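Local coordinates for protein glutathione s-transferase (Agrobacterium tumefaciens, PDB 2YCD) that probably conjugates glutathione to electrophilic compounds, as other glutathione transferases do, and binds the conjugate S-(p-nitrobenzyl)glutathione between its two domains, at residues Thr20-Glu23 and Arg24-Asp27; Arg215-Asp218 and Ala219-Val223; Ile179-Ile182 and Cys183-Arg187; Trp40-Glu44 and Val45-Tyr49. All coordinates share one frame; numbering follows the deposited sequence.

Contact 1: residues Thr20-Glu23 and Arg24-Asp27. With GTB (S-(p-nitrobenzyl)glutathione), chain B.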
loop_
_atom_site.group_PDB
_atom_site.type_symbol
_atom_site.label_atom_id
_atom_site.label_comp_id
_atom_site.label_asym_id
_atom_site.label_seq_id
_atom_site.Cartn_x
_atom_site.Cartn_y
_atom_site.Cartn_z
ATOM N N THR A 20 -12.931 6.733 13.119
ATOM C CA THR A 20 -12.152 6.953 14.336
ATOM C C THR A 20 -10.952 7.841 14.054
ATOM O O THR A 20 -10.336 7.771 12.974
ATOM C CB THR A 20 -11.672 5.641 14.960
ATOM O OG1 THR A 20 -10.998 4.873 13.949
ATOM C CG2 THR A 20 -12.850 4.832 15.546
ATOM N N VAL A 21 -10.630 8.688 15.029
ATOM C CA VAL A 21 -9.569 9.693 14.907
ATOM C C VAL A 21 -8.902 9.841 16.272
ATOM O O VAL A 21 -9.460 9.399 17.275
ATOM C CB VAL A 21 -10.121 11.075 14.468
ATOM C CG1 VAL A 21 -10.949 10.943 13.185
ATOM C CG2 VAL A 21 -10.949 11.730 15.589
ATOM N N PHE A 22 -7.705 10.423 16.313
ATOM C CA PHE A 22 -7.056 10.711 17.597
ATOM C C PHE A 22 -7.856 11.770 18.357
ATOM O O PHE A 22 -8.263 12.784 17.786
ATOM C CB PHE A 22 -5.647 11.297 17.401
ATOM C CG PHE A 22 -4.601 10.323 16.922
ATOM C CD1 PHE A 22 -4.088 9.349 17.767
ATOM C CD2 PHE A 22 -4.061 10.459 15.653
ATOM C CE1 PHE A 22 -3.088 8.486 17.335
ATOM C CE2 PHE A 22 -3.066 9.597 15.204
ATOM C CZ PHE A 22 -2.574 8.611 16.044
ATOM N N GLU A 23 -8.051 11.556 19.653
ATOM C CA GLU A 23 -8.524 12.634 20.518
ATOM C C GLU A 23 -7.492 13.762 20.594
ATOM O O GLU A 23 -7.848 14.933 20.509
ATOM C CB GLU A 23 -8.855 12.096 21.909
ATOM C CG GLU A 23 -9.510 13.117 22.822
ATOM C CD GLU A 23 -9.935 12.501 24.136
ATOM O OE1 GLU A 23 -9.092 11.836 24.769
ATOM O OE2 GLU A 23 -11.113 12.666 24.522
ATOM N N ARG A 24 -6.225 13.397 20.767
ATOM C CA ARG A 24 -5.132 14.377 20.802
ATOM C C ARG A 24 -4.071 14.000 19.782
ATOM O O ARG A 24 -3.101 13.323 20.110
ATOM C CB ARG A 24 -4.521 14.454 22.213
ATOM C CG ARG A 24 -5.482 14.999 23.261
ATOM C CD ARG A 24 -4.978 14.712 24.667
ATOM N NE ARG A 24 -6.017 14.875 25.683
ATOM C CZ ARG A 24 -6.267 16.001 26.346
ATOM N NH1 ARG A 24 -5.556 17.099 26.118
ATOM N NH2 ARG A 24 -7.236 16.024 27.249
ATOM N N SER A 25 -4.256 14.444 18.539
ATOM C CA SER A 25 -3.369 14.024 17.458
ATOM C C SER A 25 -1.939 14.509 17.648
ATOM O O SER A 25 -1.715 15.651 18.041
ATOM C CB SER A 25 -3.879 14.514 16.114
ATOM O OG SER A 25 -3.058 14.006 15.085
ATOM N N PRO A 26 -0.968 13.636 17.349
ATOM C CA PRO A 26 0.444 14.012 17.484
ATOM C C PRO A 26 0.923 14.911 16.342
ATOM O O PRO A 26 2.103 15.245 16.288
ATOM C CB PRO A 26 1.170 12.661 17.460
ATOM C CG PRO A 26 0.253 11.744 16.698
ATOM C CD PRO A 26 -1.149 12.207 17.038
ATOM N N ASP A 27 0.025 15.314 15.448
ATOM C CA ASP A 27 0.422 16.111 14.289
ATOM C C ASP A 27 0.336 17.631 14.466
ATOM O O ASP A 27 0.596 18.383 13.523
ATOM C CB ASP A 27 -0.336 15.670 13.024
ATOM C CG ASP A 27 -1.793 16.115 13.008
ATOM O OD1 ASP A 27 -2.290 16.648 14.013
ATOM O OD2 ASP A 27 -2.442 15.927 11.967
HETATM N N1 GTB B . -2.115 1.225 6.822
HETATM C CA1 GTB B . -2.907 1.972 7.810
HETATM C C1 GTB B . -3.826 2.942 7.113
HETATM O O11 GTB B . -3.385 3.517 6.096
HETATM O O12 GTB B . -4.973 3.145 7.578
HETATM C CB1 GTB B . -1.941 2.675 8.777
HETATM C CG1 GTB B . -2.699 3.354 9.915
HETATM C CD1 GTB B . -1.774 4.149 10.816
HETATM O OE1 GTB B . -0.563 4.159 10.593
HETATM N N2 GTB B . -2.355 4.820 11.809
HETATM C CA2 GTB B . -1.592 5.645 12.747
HETATM C C2 GTB B . -1.898 5.295 14.171
HETATM O O2 GTB B . -3.028 4.972 14.530
HETATM C CB2 GTB B . -2.042 7.111 12.595
HETATM S SG2 GTB B . -1.635 7.852 11.051
HETATM N N3 GTB B . -0.873 5.378 15.022
HETATM C CA3 GTB B . -0.971 5.147 16.453
HETATM C C3 GTB B . -0.305 3.883 16.916
HETATM O O31 GTB B . 0.346 3.199 16.102
HETATM O O32 GTB B . -0.453 3.588 18.124
HETATM C "C'" GTB B . 0.128 7.975 11.016
HETATM C "C1'" GTB B . 0.623 9.325 11.466
HETATM C "C2'" GTB B . 0.986 9.526 12.788
HETATM C "C3'" GTB B . 1.452 10.776 13.195
HETATM C "C4'" GTB B . 1.555 11.815 12.272
HETATM N N41 GTB B . 2.034 13.073 12.682
HETATM O O41 GTB B . 2.236 13.971 11.867
HETATM O O42 GTB B . 2.264 13.256 13.862
HETATM C "C5'" GTB B . 1.198 11.601 10.948
HETATM C "C6'" GTB B . 0.736 10.354 10.539
HETATM O O HOH W 1 -6.551 16.207 18.255
HETATM O O HOH W 2 -6.657 11.786 25.387
#
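In the glutathione-conjugate pocket, F22, the last residue of strand 18-22, folds its ring against P26 in the loop that follows, an instance of a loop folding back on the strand it has just left. CG of F22 sits beside its own backbone N (chi1 -72°), which turns the ring toward the loop, and P26 CD settles over the middle of one face, 3.7 Å from the centroid of the F22 ring and 13° off the ring normal. This is a CH-pi contact, the two side chains crossing at about a right angle. S25 lies alongside at an oblique angle, its OG 3.7 Å from F22 CD2; the same OG makes a weak hydrogen bond to D27 OD1. Two waters bridge the outer part of the loop: one joins E23 O to S25 N, the other links the oppositely charged E23 OE1 and R24 NE. The ligand comes against F22, P26 and D27. F22 CE2 is 3.7 Å from GTB CB2, next to the sulfur, while D27 CB approaches the nitro oxygen GTB O41 at 3.3 Å. The carboxylate of D27 is tied to the backbone of G29 and L32, so the loop beside the nitrobenzyl group is bound to the residues that follow it. A loop leaving the first strand to border the bound thioether is typical of the thioredoxin-like domain of glutathione transferases.

Contact 2: residues Arg215-Asp218 and Ala219-Val223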
loop_
_atom_site.group_PDB
_atom_site.type_symbol
_atom_site.label_atom_id
_atom_site.label_comp_id
_atom_site.label_asym_id
_atom_site.label_seq_id
_atom_site.Cartn_x
_atom_site.Cartn_y
_atom_site.Cartn_z
ATOM N N ARG A 215 -12.563 21.993 4.013
ATOM C CA ARG A 215 -13.578 21.509 4.955
ATOM C C ARG A 215 -13.031 20.365 5.807
ATOM O O ARG A 215 -13.254 20.299 7.014
ATOM C CB ARG A 215 -14.877 21.100 4.245
ATOM C CG ARG A 215 -15.653 22.268 3.607
ATOM C CD ARG A 215 -17.019 21.866 3.094
ATOM N NE ARG A 215 -16.997 20.816 2.077
ATOM C CZ ARG A 215 -16.942 21.024 0.764
ATOM N NH1 ARG A 215 -16.891 22.256 0.274
ATOM N NH2 ARG A 215 -16.954 19.993 -0.079
ATOM N N ALA A 216 -12.312 19.444 5.182
ATOM C CA ALA A 216 -11.689 18.351 5.933
ATOM C C ALA A 216 -10.624 18.856 6.900
ATOM O O ALA A 216 -10.571 18.422 8.037
ATOM C CB ALA A 216 -11.109 17.317 4.972
ATOM N N PHE A 217 -9.784 19.774 6.440
ATOM C CA PHE A 217 -8.711 20.304 7.266
ATOM C C PHE A 217 -9.271 21.048 8.477
ATOM O O PHE A 217 -8.780 20.882 9.597
ATOM C CB PHE A 217 -7.814 21.233 6.437
ATOM C CG PHE A 217 -6.596 21.708 7.182
ATOM C CD1 PHE A 217 -6.656 22.827 8.000
ATOM C CD2 PHE A 217 -5.398 21.023 7.062
ATOM C CE1 PHE A 217 -5.522 23.250 8.698
ATOM C CE2 PHE A 217 -4.277 21.443 7.755
ATOM C CZ PHE A 217 -4.341 22.555 8.566
ATOM N N ASP A 218 -10.294 21.870 8.264
ATOM C CA ASP A 218 -10.882 22.628 9.375
ATOM C C ASP A 218 -11.504 21.685 10.401
ATOM O O ASP A 218 -11.492 21.958 11.607
ATOM C CB ASP A 218 -11.941 23.613 8.874
ATOM C CG ASP A 218 -11.347 24.789 8.105
ATOM O OD1 ASP A 218 -10.107 24.918 8.042
ATOM O OD2 ASP A 218 -12.149 25.566 7.555
ATOM N N ALA A 219 -12.051 20.560 9.939
ATOM C CA ALA A 219 -12.650 19.616 10.868
ATOM C C ALA A 219 -11.625 18.894 11.739
ATOM O O ALA A 219 -11.838 18.749 12.951
ATOM C CB ALA A 219 -13.581 18.631 10.131
ATOM N N GLN A 220 -10.504 18.450 11.169
ATOM C CA GLN A 220 -9.480 17.841 12.013
ATOM C C GLN A 220 -8.887 18.889 12.969
ATOM O O GLN A 220 -8.559 18.581 14.112
ATOM C CB GLN A 220 -8.402 17.107 11.186
ATOM C CG GLN A 220 -7.572 17.979 10.232
ATOM C CD GLN A 220 -6.413 18.688 10.924
ATOM O OE1 GLN A 220 -5.753 18.121 11.804
ATOM N NE2 GLN A 220 -6.133 19.923 10.497
ATOM N N LEU A 221 -8.804 20.132 12.515
ATOM C CA LEU A 221 -8.238 21.194 13.345
ATOM C C LEU A 221 -9.163 21.458 14.537
ATOM O O LEU A 221 -8.680 21.686 15.650
ATOM C CB LEU A 221 -7.984 22.454 12.502
ATOM C CG LEU A 221 -7.426 23.673 13.245
ATOM C CD1 LEU A 221 -6.091 23.364 13.904
ATOM C CD2 LEU A 221 -7.291 24.845 12.276
ATOM N N ALA A 222 -10.479 21.367 14.323
ATOM C CA ALA A 222 -11.460 21.578 15.395
ATOM C C ALA A 222 -11.365 20.493 16.462
ATOM O O ALA A 222 -11.585 20.757 17.640
ATOM C CB ALA A 222 -12.868 21.640 14.836
ATOM N N VAL A 223 -11.058 19.263 16.060
ATOM C CA VAL A 223 -10.826 18.212 17.032
ATOM C C VAL A 223 -9.603 18.574 17.873
ATOM O O VAL A 223 -9.622 18.434 19.093
ATOM C CB VAL A 223 -10.620 16.820 16.359
ATOM C CG1 VAL A 223 -10.199 15.781 17.405
ATOM C CG2 VAL A 223 -11.898 16.385 15.680
#
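Q220 curls back along helix 211-225 and lays its amide nitrogen over the ring of F217, three residues earlier, showing how a polar side chain can bond to the backbone while packing on a ring. This is the compact part of the contact. Q220 NE2 stands 3.5 Å above the plane of the F217 ring, over its centre, and lies 3.6 to 3.9 Å from all six ring carbons, with ring and amide planes 61° apart. The approach depends on two successive bends: CG is placed between the backbone N and the carbonyl carbon (chi1 63°), and chi2 of 83° then turns the amide back. From there Q220 NE2 donates to F217 O at 3.0 Å, a bent bond whose acceptor is tilted out of the amide plane. F217 O also receives the regular helical bond from L221 N, also at 3.0 Å, and is thus gripped twice.

The other side is looser. L221 CD2 comes only to 4.3 Å from F217 CE1, obliquely to the ring, and A222, exposed, touches D218 O with its CB. D218 turns its carboxylate back along the helix, where K214 forms a salt bridge with it.

Q220 NE2 has a second acceptor in G29 O, in the loop beside the ligand pocket. With two carbonyls to take its two N-H groups, the nitrogen probably meets the F217 ring by close packing more than by an N-H bond to the pi cloud, and the buried amide remains satisfied while it joins the C-terminal helix to that loop.

Contact 3: residues Ile179-Ile182 and Cys183-Arg187. With GTB (S-(p-nitrobenzyl)glutathione), chain B.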
loop_
_atom_site.group_PDB
_atom_site.type_symbol
_atom_site.label_atom_id
_atom_site.label_comp_id
_atom_site.label_asym_id
_atom_site.label_seq_id
_atom_site.Cartn_x
_atom_site.Cartn_y
_atom_site.Cartn_z
ATOM N N ILE A 179 -6.043 12.426 -3.848
ATOM C CA ILE A 179 -6.239 12.535 -2.400
ATOM C C ILE A 179 -5.129 11.778 -1.664
ATOM O O ILE A 179 -4.463 12.329 -0.770
ATOM C CB ILE A 179 -7.616 12.010 -1.978
ATOM C CG1 ILE A 179 -8.733 12.922 -2.524
ATOM C CG2 ILE A 179 -7.686 11.846 -0.446
ATOM C CD1 ILE A 179 -10.149 12.455 -2.128
ATOM N N LEU A 180 -4.917 10.519 -2.035
ATOM C CA LEU A 180 -3.918 9.710 -1.331
ATOM C C LEU A 180 -2.502 10.224 -1.565
ATOM O O LEU A 180 -1.690 10.327 -0.621
ATOM C CB LEU A 180 -4.037 8.237 -1.729
ATOM C CG LEU A 180 -5.342 7.558 -1.290
ATOM C CD1 LEU A 180 -5.431 6.168 -1.911
ATOM C CD2 LEU A 180 -5.472 7.494 0.246
ATOM N N MET A 181 -2.201 10.602 -2.806
ATOM C CA MET A 181 -0.854 11.070 -3.122
ATOM C C MET A 181 -0.517 12.408 -2.454
ATOM O O MET A 181 0.586 12.574 -1.917
ATOM C CB MET A 181 -0.668 11.190 -4.638
ATOM C CG MET A 181 0.778 11.534 -5.059
ATOM S SD MET A 181 1.941 10.165 -4.808
ATOM C CE MET A 181 1.509 9.104 -6.197
ATOM N N ILE A 182 -1.458 13.342 -2.469
ATOM C CA ILE A 182 -1.211 14.629 -1.842
ATOM C C ILE A 182 -1.079 14.501 -0.327
ATOM O O ILE A 182 -0.215 15.125 0.281
ATOM C CB ILE A 182 -2.244 15.666 -2.296
ATOM C CG1 ILE A 182 -1.947 16.012 -3.757
ATOM C CG2 ILE A 182 -2.172 16.945 -1.431
ATOM C CD1 ILE A 182 -3.030 16.824 -4.464
ATOM N N CYS A 183 -1.908 13.673 0.302
ATOM C CA CYS A 183 -1.776 13.504 1.747
ATOM C C CYS A 183 -0.438 12.867 2.129
ATOM O O CYS A 183 0.150 13.245 3.148
ATOM C CB CYS A 183 -2.955 12.723 2.332
ATOM S SG CYS A 183 -4.531 13.638 2.318
ATOM N N VAL A 184 0.047 11.946 1.301
ATOM C CA VAL A 184 1.381 11.355 1.502
ATOM C C VAL A 184 2.479 12.432 1.342
ATOM O O VAL A 184 3.368 12.581 2.198
ATOM C CB VAL A 184 1.578 10.133 0.532
ATOM C CG1 VAL A 184 3.048 9.787 0.323
ATOM C CG2 VAL A 184 0.771 8.901 1.031
ATOM N N LEU A 185 2.417 13.193 0.257
ATOM C CA LEU A 185 3.445 14.202 -0.018
ATOM C C LEU A 185 3.487 15.285 1.054
ATOM O O LEU A 185 4.558 15.833 1.334
ATOM C CB LEU A 185 3.217 14.840 -1.392
ATOM C CG LEU A 185 3.514 13.942 -2.594
ATOM C CD1 LEU A 185 3.029 14.605 -3.866
ATOM C CD2 LEU A 185 4.999 13.632 -2.688
ATOM N N ARG A 186 2.343 15.592 1.657
ATOM C CA ARG A 186 2.310 16.602 2.711
ATOM C C ARG A 186 3.164 16.253 3.922
ATOM O O ARG A 186 3.524 17.153 4.676
ATOM C CB ARG A 186 0.873 16.932 3.130
ATOM C CG ARG A 186 0.110 17.759 2.094
ATOM C CD ARG A 186 -1.180 18.397 2.709
ATOM N NE ARG A 186 -0.819 19.308 3.804
ATOM C CZ ARG A 186 -1.267 19.254 5.059
ATOM N NH1 ARG A 186 -2.161 18.359 5.424
ATOM N NH2 ARG A 186 -0.821 20.132 5.962
ATOM N N ARG A 187 3.501 14.968 4.102
ATOM C CA ARG A 187 4.424 14.602 5.180
ATOM C C ARG A 187 5.814 15.196 4.991
ATOM O O ARG A 187 6.612 15.216 5.925
ATOM C CB ARG A 187 4.489 13.084 5.340
ATOM C CG ARG A 187 3.132 12.525 5.712
ATOM C CD ARG A 187 3.170 11.053 5.995
ATOM N NE ARG A 187 3.726 10.783 7.315
ATOM C CZ ARG A 187 3.358 9.768 8.085
ATOM N NH1 ARG A 187 2.428 8.911 7.671
ATOM N NH2 ARG A 187 3.939 9.599 9.261
HETATM N N1 GTB B . -2.115 1.225 6.822
HETATM C CA1 GTB B . -2.907 1.972 7.810
HETATM C C1 GTB B . -3.826 2.942 7.113
HETATM O O11 GTB B . -3.385 3.517 6.096
HETATM O O12 GTB B . -4.973 3.145 7.578
HETATM C CB1 GTB B . -1.941 2.675 8.777
HETATM C CG1 GTB B . -2.699 3.354 9.915
HETATM C CD1 GTB B . -1.774 4.149 10.816
HETATM O OE1 GTB B . -0.563 4.159 10.593
HETATM N N2 GTB B . -2.355 4.820 11.809
HETATM C CA2 GTB B . -1.592 5.645 12.747
HETATM C C2 GTB B . -1.898 5.295 14.171
HETATM O O2 GTB B . -3.028 4.972 14.530
HETATM C CB2 GTB B . -2.042 7.111 12.595
HETATM S SG2 GTB B . -1.635 7.852 11.051
HETATM N N3 GTB B . -0.873 5.378 15.022
HETATM C CA3 GTB B . -0.971 5.147 16.453
HETATM C C3 GTB B . -0.305 3.883 16.916
HETATM O O31 GTB B . 0.346 3.199 16.102
HETATM O O32 GTB B . -0.453 3.588 18.124
HETATM C "C'" GTB B . 0.128 7.975 11.016
HETATM C "C1'" GTB B . 0.623 9.325 11.466
HETATM C "C2'" GTB B . 0.986 9.526 12.788
HETATM C "C3'" GTB B . 1.452 10.776 13.195
HETATM C "C4'" GTB B . 1.555 11.815 12.272
HETATM N N41 GTB B . 2.034 13.073 12.682
HETATM O O41 GTB B . 2.236 13.971 11.867
HETATM O O42 GTB B . 2.264 13.256 13.862
HETATM C "C5'" GTB B . 1.198 11.601 10.948
HETATM C "C6'" GTB B . 0.736 10.354 10.539
#
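M181 and L185 meet one turn apart on helix 176-185, a buried helix in the all-helical C-terminal domain of the glutathione transferase fold. M181 CG lies 4.0 Å from L185 CD1, the two side chains crossing at a slant; beyond them, Y203 and V204 of helix 198-208 cover this flank. On another flank V184 CG2 is 3.3 Å from L180 O, and the V184 side chain also touches helix 105-135, while C183 and I179 turn to helix 35-45. Regular i to i+4 bonds hold the backbone beneath, among them L185 N to M181 O.

R186 shows how a long side chain can start along a helix and then leave it. Its CB is 3.5 Å from I182 O, the same oxygen that accepts R186 N, and CG comes closer still, to 3.2 Å; CD is the last atom near that carbonyl. A bend at chi3 (61°) then swings the head clear of the helix. There R186 NE forms a salt bridge with E189 and NH2 donates to R30 O, so the buried charge is met by a carboxylate and a carbonyl together, while its CB and CG pack on I182 O.

R187, next in sequence, leads the other way, to the ligand. Its chain is also bent at chi3, and one face of the guanidinium, toward its rim, is covered by the C6' corner of the nitrobenzyl ring of the glutathione conjugate. GTB C6' lies 3.2 Å above the guanidinium plane, with R187 NH2 as its closest neighbour at 3.5 Å.

Contact 4: residues Trp40-Glu44 and Val45-Tyr49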
loop_
_atom_site.group_PDB
_atom_site.type_symbol
_atom_site.label_atom_id
_atom_site.label_comp_id
_atom_site.label_asym_id
_atom_site.label_seq_id
_atom_site.Cartn_x
_atom_site.Cartn_y
_atom_site.Cartn_z
ATOM N N TRP A 40 -11.248 14.039 3.575
ATOM C CA TRP A 40 -11.215 14.740 2.299
ATOM C C TRP A 40 -12.079 14.023 1.248
ATOM O O TRP A 40 -12.888 14.659 0.540
ATOM C CB TRP A 40 -9.746 14.886 1.874
ATOM C CG TRP A 40 -9.486 15.714 0.619
ATOM C CD1 TRP A 40 -10.411 16.408 -0.134
ATOM C CD2 TRP A 40 -8.216 15.931 -0.004
ATOM N NE1 TRP A 40 -9.777 17.033 -1.196
ATOM C CE2 TRP A 40 -8.436 16.745 -1.143
ATOM C CE3 TRP A 40 -6.913 15.483 0.273
ATOM C CZ2 TRP A 40 -7.393 17.137 -1.997
ATOM C CZ3 TRP A 40 -5.876 15.879 -0.567
ATOM C CH2 TRP A 40 -6.121 16.704 -1.690
ATOM N N ALA A 41 -11.979 12.698 1.168
ATOM C CA ALA A 41 -12.824 11.947 0.247
ATOM C C ALA A 41 -14.311 12.157 0.540
ATOM O O ALA A 41 -15.120 12.366 -0.384
ATOM C CB ALA A 41 -12.466 10.456 0.283
ATOM N N LEU A 42 -14.691 12.058 1.813
ATOM C CA LEU A 42 -16.095 12.298 2.194
ATOM C C LEU A 42 -16.557 13.700 1.805
ATOM O O LEU A 42 -17.670 13.871 1.300
ATOM C CB LEU A 42 -16.298 12.041 3.693
ATOM C CG LEU A 42 -16.098 10.578 4.115
ATOM C CD1 LEU A 42 -15.866 10.453 5.615
ATOM C CD2 LEU A 42 -17.286 9.711 3.674
ATOM N N GLU A 43 -15.711 14.700 2.021
ATOM C CA GLU A 43 -16.082 16.061 1.632
ATOM C C GLU A 43 -16.185 16.253 0.116
ATOM O O GLU A 43 -17.067 16.987 -0.352
ATOM C CB GLU A 43 -15.128 17.070 2.265
ATOM C CG GLU A 43 -15.311 17.215 3.795
ATOM C CD GLU A 43 -16.637 17.858 4.166
ATOM O OE1 GLU A 43 -17.340 18.371 3.278
ATOM O OE2 GLU A 43 -16.965 17.849 5.373
ATOM N N GLU A 44 -15.330 15.579 -0.651
ATOM C CA GLU A 44 -15.390 15.680 -2.119
ATOM C C GLU A 44 -16.705 15.126 -2.654
ATOM O O GLU A 44 -17.254 15.673 -3.608
ATOM C CB GLU A 44 -14.198 14.968 -2.791
ATOM C CG GLU A 44 -12.865 15.703 -2.640
ATOM C CD GLU A 44 -12.691 16.895 -3.585
ATOM O OE1 GLU A 44 -13.467 17.022 -4.565
ATOM O OE2 GLU A 44 -11.768 17.688 -3.335
ATOM N N VAL A 45 -17.211 14.059 -2.038
ATOM C CA VAL A 45 -18.451 13.452 -2.527
ATOM C C VAL A 45 -19.700 14.018 -1.830
ATOM O O VAL A 45 -20.829 13.681 -2.211
ATOM C CB VAL A 45 -18.425 11.895 -2.469
ATOM C CG1 VAL A 45 -17.203 11.343 -3.227
ATOM C CG2 VAL A 45 -18.451 11.378 -1.033
ATOM N N GLY A 46 -19.515 14.891 -0.840
ATOM C CA GLY A 46 -20.635 15.529 -0.165
ATOM C C GLY A 46 -21.370 14.587 0.775
ATOM O O GLY A 46 -22.583 14.687 0.947
ATOM N N GLN A 47 -20.640 13.666 1.396
ATOM C CA GLN A 47 -21.227 12.747 2.375
ATOM C C GLN A 47 -21.001 13.225 3.817
ATOM O O GLN A 47 -19.868 13.218 4.298
ATOM C CB GLN A 47 -20.620 11.355 2.205
ATOM C CG GLN A 47 -21.023 10.377 3.300
ATOM C CD GLN A 47 -22.489 10.047 3.240
ATOM O OE1 GLN A 47 -22.968 9.520 2.235
ATOM N NE2 GLN A 47 -23.219 10.374 4.305
ATOM N N PRO A 48 -22.077 13.627 4.531
ATOM C CA PRO A 48 -21.914 13.955 5.955
ATOM C C PRO A 48 -21.384 12.763 6.747
ATOM O O PRO A 48 -21.688 11.618 6.425
ATOM C CB PRO A 48 -23.341 14.314 6.415
ATOM C CG PRO A 48 -24.085 14.629 5.144
ATOM C CD PRO A 48 -23.475 13.770 4.075
ATOM N N TYR A 49 -20.563 13.029 7.754
ATOM C CA TYR A 49 -19.982 11.949 8.535
ATOM C C TYR A 49 -19.787 12.389 9.979
ATOM O O TYR A 49 -19.979 13.577 10.341
ATOM C CB TYR A 49 -18.651 11.476 7.915
ATOM C CG TYR A 49 -17.534 12.501 8.003
ATOM C CD1 TYR A 49 -17.411 13.511 7.057
ATOM C CD2 TYR A 49 -16.608 12.460 9.037
ATOM C CE1 TYR A 49 -16.389 14.458 7.127
ATOM C CE2 TYR A 49 -15.575 13.407 9.117
ATOM C CZ TYR A 49 -15.491 14.410 8.171
ATOM O OH TYR A 49 -14.473 15.338 8.257
HETATM O O HOH W 3 -15.120 17.683 7.258
HETATM O O HOH W 4 -19.310 16.092 5.329
#
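L42 and Y49 form the innermost shell where helix 35-45 gives way to strand 50-54. L42 CD1 rests 3.5 Å above the plane of the Y49 ring, displaced toward the rim and nearest to Y49 CG at 3.6 Å, a CH-pi contact. The second methyl branch, L42 CD2, reaches Q47 CG at 3.8 Å, so one leucine packs on two residues of the loop that follows. At the edge of the same ring E43 OE2 lies 3.9 Å from Y49 CE1, its carboxylate turned 72° from the ring plane, and a water links E43 OE2 to Y49 OH.

The backbone sets up this return. A Schellman motif ends the helix: Q47 N donates to L42 O at 3.0 Å and G46 N weakly to E43 O at 3.3 Å, with G46 at positive phi (74°) reversing the chain. For Y49, chi1 of 68° places the ring between its own backbone N and carbonyl carbon, so that one face meets L42 CD1.

Further out, I93 of helix 86-96 packs on L42, and R39 donates to Y49 OH. E43 OE1 forms a salt bridge with R215, while E44 OE2 takes an N-H from W40 NE1 on its anti lone pair and pairs with R210. Two carboxylates in successive positions, each met by an arginine of the C-terminal region, suggest that charge pairing fastens this end of the helix as well as apolar packing.

Overall arrangement
Along the chain the order is contact 1, contact 4, contact 3, contact 2. Contacts 1 and 4 belong to the thioredoxin-like domain, on the beta-alpha-beta crossover formed by strand 18-22, helix 35-45 and strand 50-54; their centres are 19 Å apart. Contact 3 lies about 5 Å from the centre of the folded chain, on helix 176-185, and its residues pack on W40 and A41 of contact 4. Contact 2, on helix 211-225, touches all three others, with centres 11 Å from contact 1, 16 Å from contact 3 and 13 Å from contact 4. Contacts 1 and 3 do not touch each other, yet both border the conjugate, so its pocket is built jointly by the two domains.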